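Local coordinates for leucine aminopeptidase (PDB 7D1B), which is a zinc-binding glutaminyl cyclase of the M28 peptidase family that probably cyclises N-terminal glutamine and may also have aminopeptidase activity, at residues 213-218 against 224-229; 242-247 against 258-263. All coordinates share one frame; numbering follows the deposited sequence. Where two conformers were deposited one is given.

Interaction 1 (213-218 against 224-229)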
ATOM      1  N   ASN A 213      12.295  -4.759  10.176  1.00 15.70           N
ATOM      2  CA  ASN A 213      13.192  -5.201  11.236  1.00 17.89           C
ATOM      3  C   ASN A 213      12.805  -6.577  11.748  1.00 17.49           C
ATOM      4  O   ASN A 213      13.681  -7.399  12.053  1.00 19.52           O
ATOM      5  CB  ASN A 213      13.181  -4.206  12.391  1.00 21.04           C
ATOM      6  CG  ASN A 213      13.923  -2.954  12.067  1.00 26.60           C
ATOM      7  OD1 ASN A 213      14.779  -2.941  11.183  1.00 31.12           O
ATOM      8  ND2 ASN A 213      13.609  -1.884  12.779  1.00 28.88           N
ATOM      9  N   GLY A 214      11.499  -6.841  11.874  1.00 17.61           N
ATOM     10  CA  GLY A 214      11.066  -8.150  12.335  1.00 18.64           C
ATOM     11  C   GLY A 214      11.465  -9.246  11.371  1.00 19.13           C
ATOM     12  O   GLY A 214      11.894 -10.336  11.779  1.00 21.27           O
ATOM     13  N   TYR A 215      11.363  -8.960  10.075  1.00 17.65           N
ATOM     14  CA  TYR A 215      11.794  -9.922   9.071  1.00 18.33           C
ATOM     15  C   TYR A 215      13.295 -10.161   9.166  1.00 18.41           C
ATOM     16  O   TYR A 215      13.755 -11.307   9.149  1.00 20.69           O
ATOM     17  CB  TYR A 215      11.410  -9.434   7.673  1.00 17.65           C
ATOM     18  CG  TYR A 215      11.869 -10.355   6.572  1.00 17.60           C
ATOM     19  CD1 TYR A 215      11.305 -11.625   6.418  1.00 18.44           C
ATOM     20  CD2 TYR A 215      12.853  -9.959   5.680  1.00 18.08           C
ATOM     21  CE1 TYR A 215      11.724 -12.474   5.407  1.00 18.31           C
ATOM     22  CE2 TYR A 215      13.272 -10.797   4.652  1.00 18.35           C
ATOM     23  CZ  TYR A 215      12.705 -12.051   4.528  1.00 17.87           C
ATOM     24  OH  TYR A 215      13.080 -12.885   3.497  1.00 19.29           O
ATOM     25  N   THR A 216      14.078  -9.086   9.261  1.00 18.24           N
ATOM     26  CA  THR A 216      15.525  -9.248   9.397  1.00 20.61           C
ATOM     27  C   THR A 216      15.885 -10.112  10.604  1.00 22.04           C
ATOM     28  O   THR A 216      16.743 -11.001  10.513  1.00 24.32           O
ATOM     29  CB  THR A 216      16.192  -7.874   9.483  1.00 21.70           C
ATOM     30  OG1 THR A 216      15.957  -7.187   8.250  1.00 23.16           O
ATOM     31  CG2 THR A 216      17.696  -7.997   9.717  1.00 23.26           C
ATOM     32  N   LYS A 217      15.207  -9.895  11.734  1.00 21.33           N
ATOM     33  CA  LYS A 217      15.510 -10.665  12.938  1.00 24.97           C
ATOM     34  C   LYS A 217      15.110 -12.129  12.784  1.00 25.00           C
ATOM     35  O   LYS A 217      15.826 -13.028  13.244  1.00 26.94           O
ATOM     36  CB  LYS A 217      14.791 -10.035  14.128  1.00 28.43           C
ATOM     37  CG  LYS A 217      15.408  -8.738  14.582  1.00 33.88           C
ATOM     38  CD  LYS A 217      14.603  -8.106  15.701  1.00 38.19           C
ATOM     39  CE  LYS A 217      15.526  -7.504  16.742  1.00 41.25           C
ATOM     40  NZ  LYS A 217      16.661  -6.786  16.098  1.00 42.67           N
ATOM     41  N   ALA A 218      13.981 -12.395  12.124  1.00 23.60           N
ATOM     42  CA  ALA A 218      13.428 -13.743  12.057  1.00 24.96           C
ATOM     43  C   ALA A 218      13.951 -14.577  10.893  1.00 25.39           C
ATOM     44  O   ALA A 218      13.824 -15.805  10.932  1.00 26.75           O
ATOM     45  CB  ALA A 218      11.901 -13.673  11.945  1.00 26.35           C
ATOM     46  N   TYR A 224      10.503 -19.547   4.617  1.00 18.58           N
ATOM     47  CA  TYR A 224      10.284 -18.859   3.356  1.00 17.23           C
ATOM     48  C   TYR A 224      11.189 -17.634   3.331  1.00 15.99           C
ATOM     49  O   TYR A 224      11.744 -17.222   4.355  1.00 16.94           O
ATOM     50  CB  TYR A 224       8.816 -18.421   3.189  1.00 17.38           C
ATOM     51  CG  TYR A 224       8.373 -17.432   4.252  1.00 18.37           C
ATOM     52  CD1 TYR A 224       8.591 -16.061   4.105  1.00 19.60           C
ATOM     53  CD2 TYR A 224       7.753 -17.876   5.420  1.00 20.66           C
ATOM     54  CE1 TYR A 224       8.210 -15.173   5.102  1.00 21.14           C
ATOM     55  CE2 TYR A 224       7.373 -16.995   6.411  1.00 22.11           C
ATOM     56  CZ  TYR A 224       7.592 -15.650   6.241  1.00 22.85           C
ATOM     57  OH  TYR A 224       7.207 -14.782   7.235  1.00 26.45           O
ATOM     58  N   ARG A 225      11.301 -17.030   2.155  1.00 16.26           N
ATOM     59  CA  ARG A 225      11.905 -15.712   2.017  1.00 16.15           C
ATOM     60  C   ARG A 225      10.974 -14.831   1.195  1.00 14.55           C
ATOM     61  O   ARG A 225      10.256 -15.317   0.319  1.00 15.24           O
ATOM     62  CB  ARG A 225      13.252 -15.775   1.302  1.00 19.13           C
ATOM     63  CG  ARG A 225      14.311 -16.546   2.054  1.00 22.92           C
ATOM     64  CD  ARG A 225      14.719 -15.820   3.349  1.00 25.27           C
ATOM     65  NE  ARG A 225      15.814 -16.491   4.050  1.00 27.76           N
ATOM     66  CZ  ARG A 225      15.642 -17.468   4.932  1.00 29.86           C
ATOM     67  NH1 ARG A 225      14.419 -17.894   5.227  1.00 30.73           N
ATOM     68  NH2 ARG A 225      16.695 -18.018   5.528  1.00 32.26           N
ATOM     69  N   TYR A 226      10.998 -13.526   1.479  1.00 14.33           N
ATOM     70  CA  TYR A 226      10.278 -12.551   0.667  1.00 13.42           C
ATOM     71  C   TYR A 226      11.128 -12.197  -0.543  1.00 14.15           C
ATOM     72  O   TYR A 226      12.251 -11.708  -0.398  1.00 17.56           O
ATOM     73  CB  TYR A 226       9.975 -11.296   1.478  1.00 14.22           C
ATOM     74  CG  TYR A 226       8.812 -11.443   2.429  1.00 13.00           C
ATOM     75  CD1 TYR A 226       7.547 -11.797   1.949  1.00 13.23           C
ATOM     76  CD2 TYR A 226       8.957 -11.176   3.789  1.00 14.07           C
ATOM     77  CE1 TYR A 226       6.467 -11.934   2.804  1.00 13.61           C
ATOM     78  CE2 TYR A 226       7.874 -11.280   4.649  1.00 14.68           C
ATOM     79  CZ  TYR A 226       6.627 -11.652   4.149  1.00 13.85           C
ATOM     80  OH  TYR A 226       5.558 -11.768   5.000  1.00 15.29           O
ATOM     81  N   THR A 227      10.595 -12.418  -1.738  1.00 13.33           N
ATOM     82  CA  THR A 227      11.353 -12.186  -2.956  1.00 14.08           C
ATOM     83  C   THR A 227      10.974 -10.890  -3.660  1.00 13.20           C
ATOM     84  O   THR A 227      11.663 -10.495  -4.611  1.00 15.03           O
ATOM     85  CB  THR A 227      11.206 -13.372  -3.908  1.00 15.13           C
ATOM     86  OG1 THR A 227       9.815 -13.594  -4.128  1.00 16.19           O
ATOM     87  CG2 THR A 227      11.838 -14.638  -3.294  1.00 17.77           C
ATOM     88  N   GLY A 228       9.929 -10.205  -3.214  1.00 12.16           N
ATOM     89  CA  GLY A 228       9.557  -8.946  -3.828  1.00 12.71           C
ATOM     90  C   GLY A 228       8.365  -8.363  -3.105  1.00 11.81           C
ATOM     91  O   GLY A 228       7.567  -9.086  -2.482  1.00 12.23           O
ATOM     92  N   ALA A 229       8.230  -7.037  -3.234  1.00 11.45           N
ATOM     93  CA  ALA A 229       7.137  -6.305  -2.616  1.00 11.21           C
ATOM     94  C   ALA A 229       6.712  -5.167  -3.523  1.00 10.50           C
ATOM     95  O   ALA A 229       7.558  -4.486  -4.101  1.00 11.63           O
ATOM     96  CB  ALA A 229       7.550  -5.734  -1.262  1.00 12.03           C
TER
HETATM   97  O   HOH W   1      14.723 -12.048   1.925  1.00 40.13           O

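Interaction 2 (242-247 against 258-263)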
ATOM      1  N   LEU A 242       1.750   6.628 -13.259  1.00 11.46           N
ATOM      2  CA  LEU A 242       2.548   5.762 -12.382  1.00 11.41           C
ATOM      3  C   LEU A 242       3.916   5.613 -13.029  1.00 11.56           C
ATOM      4  O   LEU A 242       4.139   4.749 -13.878  1.00 11.75           O
ATOM      5  CB  LEU A 242       1.843   4.424 -12.139  1.00 11.92           C
ATOM      6  CG  LEU A 242       0.422   4.515 -11.565  1.00 11.64           C
ATOM      7  CD1 LEU A 242      -0.184   3.123 -11.445  1.00 12.09           C
ATOM      8  CD2 LEU A 242       0.389   5.256 -10.225  1.00 12.70           C
ATOM      9  N   ALA A 243       4.823   6.513 -12.653  1.00 13.38           N
ATOM     10  CA  ALA A 243       6.160   6.585 -13.213  1.00 12.71           C
ATOM     11  C   ALA A 243       7.162   5.902 -12.288  1.00 13.11           C
ATOM     12  O   ALA A 243       6.816   5.362 -11.238  1.00 14.65           O
ATOM     13  CB  ALA A 243       6.527   8.045 -13.526  1.00 13.77           C
ATOM     14  N   MET A 244       8.424   5.918 -12.696  1.00 12.88           N
ATOM     15  CA  MET A 244       9.465   5.149 -12.031  1.00 12.81           C
ATOM     16  C   MET A 244      10.270   6.062 -11.112  1.00 14.21           C
ATOM     17  O   MET A 244      10.919   7.004 -11.569  1.00 14.84           O
ATOM     18  CB  MET A 244      10.357   4.515 -13.088  1.00 13.73           C
ATOM     19  CG  MET A 244       9.580   3.557 -13.969  1.00 13.77           C
ATOM     20  SD  MET A 244      10.582   3.000 -15.350  1.00 14.33           S
ATOM     21  CE  MET A 244       9.599   1.613 -15.928  1.00 14.85           C
ATOM     22  N   GLU A 245      10.224   5.799  -9.813  1.00 17.90           N
ATOM     23  CA  GLU A 245      11.043   6.627  -8.928  1.00 19.78           C
ATOM     24  C   GLU A 245      12.292   5.895  -8.497  1.00 17.58           C
ATOM     25  O   GLU A 245      12.406   4.677  -8.645  1.00 15.11           O
ATOM     26  CB  GLU A 245      10.335   7.320  -7.755  1.00 19.05           C
ATOM     27  CG  GLU A 245       9.832   6.428  -6.614  1.00 17.03           C
ATOM     28  CD  GLU A 245      10.930   5.917  -5.672  1.00 13.90           C
ATOM     29  OE1 GLU A 245      10.934   4.701  -5.411  1.00 12.80           O
ATOM     30  OE2 GLU A 245      11.798   6.704  -5.225  1.00 15.18           O
ATOM     31  N   GLY A 246      13.253   6.683  -8.021  1.00 19.82           N
ATOM     32  CA  GLY A 246      14.618   6.212  -7.967  1.00 19.91           C
ATOM     33  C   GLY A 246      14.861   5.097  -6.975  1.00 16.20           C
ATOM     34  O   GLY A 246      15.658   4.197  -7.243  1.00 17.52           O
ATOM     35  N   TYR A 247      14.242   5.156  -5.788  1.00 14.35           N
ATOM     36  CA  TYR A 247      14.533   4.082  -4.842  1.00 14.15           C
ATOM     37  C   TYR A 247      14.037   2.743  -5.374  1.00 13.48           C
ATOM     38  O   TYR A 247      14.697   1.712  -5.191  1.00 13.94           O
ATOM     39  CB  TYR A 247      13.944   4.387  -3.472  1.00 13.96           C
ATOM     40  CG  TYR A 247      14.624   5.540  -2.790  1.00 15.64           C
ATOM     41  CD1 TYR A 247      15.911   5.418  -2.289  1.00 20.31           C
ATOM     42  CD2 TYR A 247      13.970   6.748  -2.633  1.00 16.38           C
ATOM     43  CE1 TYR A 247      16.536   6.486  -1.640  1.00 22.42           C
ATOM     44  CE2 TYR A 247      14.577   7.820  -1.988  1.00 19.65           C
ATOM     45  CZ  TYR A 247      15.863   7.682  -1.510  1.00 22.57           C
ATOM     46  OH  TYR A 247      16.472   8.742  -0.878  1.00 27.42           O
ATOM     47  N   GLU A 258       9.244  -6.484 -14.566  1.00 12.01           N
ATOM     48  CA  GLU A 258       8.109  -7.410 -14.612  1.00 11.97           C
ATOM     49  C   GLU A 258       6.788  -6.676 -14.495  1.00 11.79           C
ATOM     50  O   GLU A 258       5.842  -6.972 -15.231  1.00 12.06           O
ATOM     51  CB  GLU A 258       8.211  -8.453 -13.501  1.00 13.75           C
ATOM     52  CG  GLU A 258       9.262  -9.498 -13.780  1.00 15.20           C
ATOM     53  CD  GLU A 258       9.307 -10.613 -12.760  1.00 16.50           C
ATOM     54  OE1 GLU A 258       8.628 -10.515 -11.713  1.00 16.31           O
ATOM     55  OE2 GLU A 258      10.022 -11.613 -13.017  1.00 19.51           O
ATOM     56  N   LEU A 259       6.692  -5.730 -13.551  1.00 11.76           N
ATOM     57  CA  LEU A 259       5.422  -5.053 -13.326  1.00 12.36           C
ATOM     58  C   LEU A 259       5.021  -4.229 -14.538  1.00 11.19           C
ATOM     59  O   LEU A 259       3.860  -4.256 -14.966  1.00 11.92           O
ATOM     60  CB  LEU A 259       5.538  -4.156 -12.114  1.00 14.18           C
ATOM     61  CG  LEU A 259       5.456  -4.715 -10.731  0.56 13.83           C
ATOM     62  CD1 LEU A 259       5.754  -3.559  -9.801  0.56 14.79           C
ATOM     63  CD2 LEU A 259       4.061  -5.284 -10.443  0.56 14.59           C
ATOM     64  N   TRP A 260       5.963  -3.468 -15.081  1.00 11.11           N
ATOM     65  CA  TRP A 260       5.641  -2.649 -16.241  1.00 11.20           C
ATOM     66  C   TRP A 260       5.420  -3.508 -17.488  1.00 10.93           C
ATOM     67  O   TRP A 260       4.599  -3.155 -18.343  1.00 11.87           O
ATOM     68  CB  TRP A 260       6.709  -1.565 -16.460  1.00 11.54           C
ATOM     69  CG  TRP A 260       6.434  -0.250 -15.750  1.00 11.72           C
ATOM     70  CD1 TRP A 260       6.155   0.942 -16.362  1.00 12.10           C
ATOM     71  CD2 TRP A 260       6.423   0.018 -14.329  1.00 11.25           C
ATOM     72  NE1 TRP A 260       5.963   1.927 -15.419  1.00 12.58           N
ATOM     73  CE2 TRP A 260       6.124   1.392 -14.169  1.00 12.11           C
ATOM     74  CE3 TRP A 260       6.660  -0.755 -13.183  1.00 11.86           C
ATOM     75  CZ2 TRP A 260       6.042   2.004 -12.912  1.00 12.91           C
ATOM     76  CZ3 TRP A 260       6.562  -0.144 -11.936  1.00 13.10           C
ATOM     77  CH2 TRP A 260       6.256   1.225 -11.808  1.00 13.34           C
ATOM     78  N   ARG A 261       6.089  -4.668 -17.590  1.00 11.51           N
ATOM     79  CA  ARG A 261       5.803  -5.599 -18.677  1.00 11.44           C
ATOM     80  C   ARG A 261       4.370  -6.110 -18.571  1.00 11.08           C
ATOM     81  O   ARG A 261       3.617  -6.118 -19.560  1.00 11.26           O
ATOM     82  CB  ARG A 261       6.821  -6.751 -18.637  1.00 12.30           C
ATOM     83  CG  ARG A 261       6.719  -7.712 -19.812  1.00 12.60           C
ATOM     84  CD  ARG A 261       7.726  -8.849 -19.711  1.00 13.57           C
ATOM     85  NE  ARG A 261       9.090  -8.305 -19.684  1.00 12.78           N
ATOM     86  CZ  ARG A 261       9.980  -8.469 -18.699  1.00 13.41           C
ATOM     87  NH1 ARG A 261       9.715  -9.248 -17.660  1.00 16.56           N
ATOM     88  NH2 ARG A 261      11.152  -7.844 -18.772  1.00 13.87           N
ATOM     89  N   VAL A 262       3.971  -6.550 -17.375  1.00 11.35           N
ATOM     90  CA  VAL A 262       2.585  -6.984 -17.183  1.00 11.37           C
ATOM     91  C   VAL A 262       1.611  -5.857 -17.515  1.00 11.06           C
ATOM     92  O   VAL A 262       0.589  -6.082 -18.167  1.00 11.96           O
ATOM     93  CB  VAL A 262       2.378  -7.534 -15.760  1.00 11.71           C
ATOM     94  CG1 VAL A 262       0.907  -7.753 -15.465  1.00 13.04           C
ATOM     95  CG2 VAL A 262       3.145  -8.834 -15.577  1.00 12.71           C
ATOM     96  N   ALA A 263       1.907  -4.622 -17.067  1.00 10.82           N
ATOM     97  CA  ALA A 263       1.026  -3.499 -17.368  1.00 11.42           C
ATOM     98  C   ALA A 263       0.848  -3.325 -18.868  1.00 11.05           C
ATOM     99  O   ALA A 263      -0.249  -2.989 -19.336  1.00 12.23           O
ATOM    100  CB  ALA A 263       1.563  -2.218 -16.741  1.00 12.34           C
TER

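Interaction 1 (213-218 against 224-229)
Y215 reaches from its helix to the strand and carries this contact. Its CG lies anti to the backbone N (chi1 178°), which sends the ring outward from the helix to Y226. The phenol oxygen meets the backbone of the strand. Y226 N donates to Y215 OH at 3.0 Å, with an N-H...O angle of 160°. A water lies in the plane of the Y215 ring at its edge. Its contact with Y215 OH is too short to be trusted, and its bond to Y226 O is weak.

Y226 CD2 sits over one face of the Y215 ring, toward the rim, 3.5 Å from Y215 CE1. The two ring planes meet obliquely, 52° apart. Helix 206-218 is joined to strand 225-232 by a short loop, and the strand is an inner strand of the mixed sheet of this M28 peptidase-type fold. Y226 OH bonds D180, on sheet strand 178-184.

R225 passes Y215 at about a right angle. The R225 chain bends at chi2, which brings its CD to 3.4 Å from Y215 OH. The bent chain turns R225 NH1 back to Y224 O, to which it donates at 2.9 Å, from above the carbonyl plane. NH1 also bonds L222 O in the loop. Y224 adds a looser touch, with its CE1 4.4 Å from Y215 CE1. The same Y224 CE1 lies over one face of the Y226 ring.

Interaction 2 (242-247 against 258-263)
L242 meets W260 through its backbone. L242 O lies at the edge of the indole, near its plane, 3.5 Å from W260 CZ2. No hydrogen bond joins the two segments. W260 NE1 instead donates to V272 O, which satisfies the buried indole nitrogen.

A243 points its CB away from the helix. Its carbonyl oxygen still approaches the indole obliquely, with A243 O 3.8 Å from W260 CZ2.

M244 makes the main side-chain contact. Its CG is anti to the carbonyl carbon (chi1 -62°), and the chain runs extended from there along the indole. The methyl ends over one face. M244 CE is 3.5 Å from W260 CD1, and it stands 10° off the normal of the five-membered ring. This is a CH-pi contact. The sulfur is farther off, with M244 SD 4.9 Å from the centroid of the five-membered ring of W260, in an oblique Met-aromatic contact. A leucine in place of W260 would probably leave the M244 methyl without its aromatic face and V272 O without the indole N-H.

E245 is the N-cap of helix 246-251. Its OE2 accepts from Y247 N at 2.9 Å, from above the carboxylate plane. The same carboxylate is also held by V283 N, S248 and H287.

Strand 242-244 and the 258-263 segment run roughly antiparallel, with axes 11.3 Å apart at closest approach. F271 meets the W260 ring edge-to-face. V298 of strand 297-300 also touches W260, while helix 320-336 packs against L242 and L259.

The two contacts follow one another along the chain, and interaction 1 closes before interaction 2 opens. Their centres are about 22 Å apart and their nearest atoms about 6 Å, so they do not touch. Strand 225-232 leads from the first to strand 242-244 of the second. The main sheet relates them further. Strand 225-232 belongs to it, and its outermost neighbour 297-300 packs on helix 253-266 of interaction 2. Strand 242-244 is not part of that sheet and pairs with residues around 270-276. Both contacts are packing within the M28 family region, away from the zinc site.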